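Local coordinates for protein 6-phosphogluconate dehydratase (Shewanella oneidensis, PDB 2GP4) that probably catalyses the dehydration of 6-phosphogluconate to 2-keto-3-deoxy-6-phosphogluconate, a step of the Entner-Doudoroff pathway, and is captured here without its iron-sulfur cluster, at residues S23-V28 with S344-A349. Residues are numbered along the deposited sequence; the frame is centred on the assembly and turned at random.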
ATOM      1  N   SER A  23     -22.023   2.876  -8.215  1.00 24.96           N
ATOM      2  CA  SER A  23     -22.714   3.388  -7.019  1.00 24.35           C
ATOM      3  C   SER A  23     -21.944   3.199  -5.702  1.00 23.83           C
ATOM      4  O   SER A  23     -21.997   4.062  -4.834  1.00 23.87           O
ATOM      5  CB  SER A  23     -24.134   2.813  -6.914  1.00 24.21           C
ATOM      6  OG  SER A  23     -24.118   1.430  -6.594  1.00 24.81           O
ATOM      7  N   VAL A  24     -21.227   2.086  -5.568  1.00 23.23           N
ATOM      8  CA  VAL A  24     -20.451   1.799  -4.360  1.00 22.85           C
ATOM      9  C   VAL A  24     -19.234   2.712  -4.209  1.00 22.70           C
ATOM     10  O   VAL A  24     -18.947   3.197  -3.114  1.00 22.75           O
ATOM     11  CB  VAL A  24     -19.981   0.335  -4.309  1.00 22.74           C
ATOM     12  CG1 VAL A  24     -19.012   0.122  -3.142  1.00 22.65           C
ATOM     13  CG2 VAL A  24     -21.174  -0.599  -4.195  1.00 22.72           C
ATOM     14  N   VAL A  25     -18.515   2.921  -5.305  1.00 22.35           N
ATOM     15  CA  VAL A  25     -17.356   3.798  -5.317  1.00 22.05           C
ATOM     16  C   VAL A  25     -17.795   5.246  -5.109  1.00 22.06           C
ATOM     17  O   VAL A  25     -17.129   6.001  -4.407  1.00 22.29           O
ATOM     18  CB  VAL A  25     -16.550   3.671  -6.635  1.00 21.93           C
ATOM     19  CG1 VAL A  25     -15.300   4.510  -6.567  1.00 21.35           C
ATOM     20  CG2 VAL A  25     -16.192   2.221  -6.909  1.00 21.64           C
ATOM     21  N   GLN A  26     -18.917   5.630  -5.709  1.00 22.03           N
ATOM     22  CA  GLN A  26     -19.443   6.978  -5.512  1.00 22.32           C
ATOM     23  C   GLN A  26     -19.866   7.186  -4.059  1.00 21.95           C
ATOM     24  O   GLN A  26     -19.579   8.230  -3.470  1.00 22.00           O
ATOM     25  CB  GLN A  26     -20.600   7.281  -6.471  1.00 22.29           C
ATOM     26  CG  GLN A  26     -21.021   8.758  -6.489  1.00 24.00           C
ATOM     27  CD  GLN A  26     -19.878   9.712  -6.844  1.00 25.75           C
ATOM     28  OE1 GLN A  26     -19.252  10.306  -5.960  1.00 26.60           O
ATOM     29  NE2 GLN A  26     -19.599   9.853  -8.139  1.00 25.68           N
ATOM     30  N   SER A  27     -20.521   6.173  -3.494  1.00 21.44           N
ATOM     31  CA  SER A  27     -20.991   6.208  -2.117  1.00 21.16           C
ATOM     32  C   SER A  27     -19.846   6.343  -1.111  1.00 20.94           C
ATOM     33  O   SER A  27     -19.911   7.164  -0.196  1.00 20.99           O
ATOM     34  CB  SER A  27     -21.810   4.954  -1.804  1.00 21.09           C
ATOM     35  OG  SER A  27     -22.161   4.909  -0.436  1.00 20.37           O
ATOM     36  N   VAL A  28     -18.813   5.524  -1.286  1.00 20.41           N
ATOM     37  CA  VAL A  28     -17.681   5.494  -0.373  1.00 20.20           C
ATOM     38  C   VAL A  28     -16.874   6.790  -0.477  1.00 20.10           C
ATOM     39  O   VAL A  28     -16.437   7.327   0.535  1.00 20.01           O
ATOM     40  CB  VAL A  28     -16.797   4.233  -0.604  1.00 20.34           C
ATOM     41  CG1 VAL A  28     -15.502   4.289   0.214  1.00 20.13           C
ATOM     42  CG2 VAL A  28     -17.578   2.979  -0.245  1.00 20.01           C
ATOM     43  N   SER A 344     -13.044  -2.278   2.807  1.00 18.84           N
ATOM     44  CA  SER A 344     -13.855  -3.489   2.784  1.00 18.89           C
ATOM     45  C   SER A 344     -15.047  -3.350   1.838  1.00 19.12           C
ATOM     46  O   SER A 344     -15.359  -4.278   1.091  1.00 19.11           O
ATOM     47  CB  SER A 344     -14.325  -3.819   4.208  1.00 18.77           C
ATOM     48  OG  SER A 344     -15.025  -5.043   4.274  1.00 18.04           O
ATOM     49  N   GLU A 345     -15.690  -2.185   1.856  1.00 19.05           N
ATOM     50  CA  GLU A 345     -16.859  -1.937   1.009  1.00 19.44           C
ATOM     51  C   GLU A 345     -16.484  -1.653  -0.447  1.00 19.24           C
ATOM     52  O   GLU A 345     -17.228  -2.016  -1.365  1.00 19.26           O
ATOM     53  CB  GLU A 345     -17.770  -0.853   1.617  1.00 19.20           C
ATOM     54  CG  GLU A 345     -18.494  -1.357   2.872  1.00 19.68           C
ATOM     55  CD  GLU A 345     -19.103  -0.273   3.753  1.00 20.43           C
ATOM     56  OE1 GLU A 345     -19.187   0.902   3.330  1.00 20.37           O
ATOM     57  OE2 GLU A 345     -19.516  -0.619   4.890  1.00 21.82           O
ATOM     58  N   LEU A 346     -15.329  -1.030  -0.659  1.00 19.19           N
ATOM     59  CA  LEU A 346     -14.801  -0.840  -2.011  1.00 19.27           C
ATOM     60  C   LEU A 346     -14.408  -2.168  -2.628  1.00 19.82           C
ATOM     61  O   LEU A 346     -14.675  -2.411  -3.811  1.00 20.09           O
ATOM     62  CB  LEU A 346     -13.603   0.108  -2.023  1.00 18.83           C
ATOM     63  CG  LEU A 346     -13.929   1.596  -1.888  1.00 18.31           C
ATOM     64  CD1 LEU A 346     -12.674   2.400  -1.658  1.00 16.69           C
ATOM     65  CD2 LEU A 346     -14.701   2.117  -3.105  1.00 18.00           C
ATOM     66  N   SER A 347     -13.779  -3.024  -1.817  1.00 20.21           N
ATOM     67  CA  SER A 347     -13.325  -4.343  -2.255  1.00 20.47           C
ATOM     68  C   SER A 347     -14.458  -5.144  -2.891  1.00 20.86           C
ATOM     69  O   SER A 347     -14.266  -5.783  -3.927  1.00 20.89           O
ATOM     70  CB  SER A 347     -12.716  -5.113  -1.083  1.00 20.44           C
ATOM     71  OG  SER A 347     -12.356  -6.428  -1.457  1.00 20.23           O
ATOM     72  N   ASP A 348     -15.640  -5.082  -2.276  1.00 21.03           N
ATOM     73  CA  ASP A 348     -16.826  -5.770  -2.784  1.00 21.43           C
ATOM     74  C   ASP A 348     -17.215  -5.360  -4.203  1.00 21.40           C
ATOM     75  O   ASP A 348     -17.856  -6.136  -4.914  1.00 21.42           O
ATOM     76  CB  ASP A 348     -18.015  -5.551  -1.847  1.00 21.59           C
ATOM     77  CG  ASP A 348     -17.886  -6.311  -0.550  1.00 22.05           C
ATOM     78  OD1 ASP A 348     -17.033  -7.221  -0.441  1.00 22.53           O
ATOM     79  OD2 ASP A 348     -18.656  -6.002   0.375  1.00 24.32           O
ATOM     80  N   ALA A 349     -16.829  -4.152  -4.607  1.00 21.25           N
ATOM     81  CA  ALA A 349     -17.159  -3.650  -5.942  1.00 21.31           C
ATOM     82  C   ALA A 349     -16.001  -3.721  -6.950  1.00 21.49           C
ATOM     83  O   ALA A 349     -16.221  -3.613  -8.154  1.00 21.49           O
ATOM     84  CB  ALA A 349     -17.695  -2.232  -5.853  1.00 21.02           C
TER
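V24 meets the second segment with its whole branched end: its CB lies 3.8 Å from A349 CB, and CG1, anti to the backbone N (chi1 172°), reaches on to the backbone of E345, 3.3 Å from the carbonyl O. The A349 methyl is thus held against both CB and CG1 of V24, while H22 touches the same alanine. One residue on, V25 meets L346 through backbone and side chain alike: L346 CD2 comes to 3.8 Å from V25 CA, and CG2 of the valine approaches that methyl at 4.1 Å, the two side chains crossing at about a right angle. The contact pairs the first turns of helix 23-51 with helix 340-347 and the residues that follow, all in the largely alpha-helical N-terminal domain. It is apolar packing with no hydrogen bond between the segments. V28, a turn beyond V24, packs against the branch point of L346, V28 CG1 standing 3.8 Å from L346 CG and 3.9 Å from L346 CD1, while V28 CB faces L346 CD2. L346 CG is anti to its own carbonyl carbon (chi1 -77°), which swings the isobutyl end toward helix 23-51 and brings CD2 up against it, touching both V25 CA and V28 CB. Replacing L346 by alanine would probably leave a gap between the two helices, where V25 and V28 now meet the leucine branches, and also deprive I311 and L315 of helix 304-316 of an apolar neighbour. At the edge, V28 CG2 lies 4.3 Å from E345 CB; the carboxylate beyond forms a salt bridge through OE1 with R31, farther along helix 23-51.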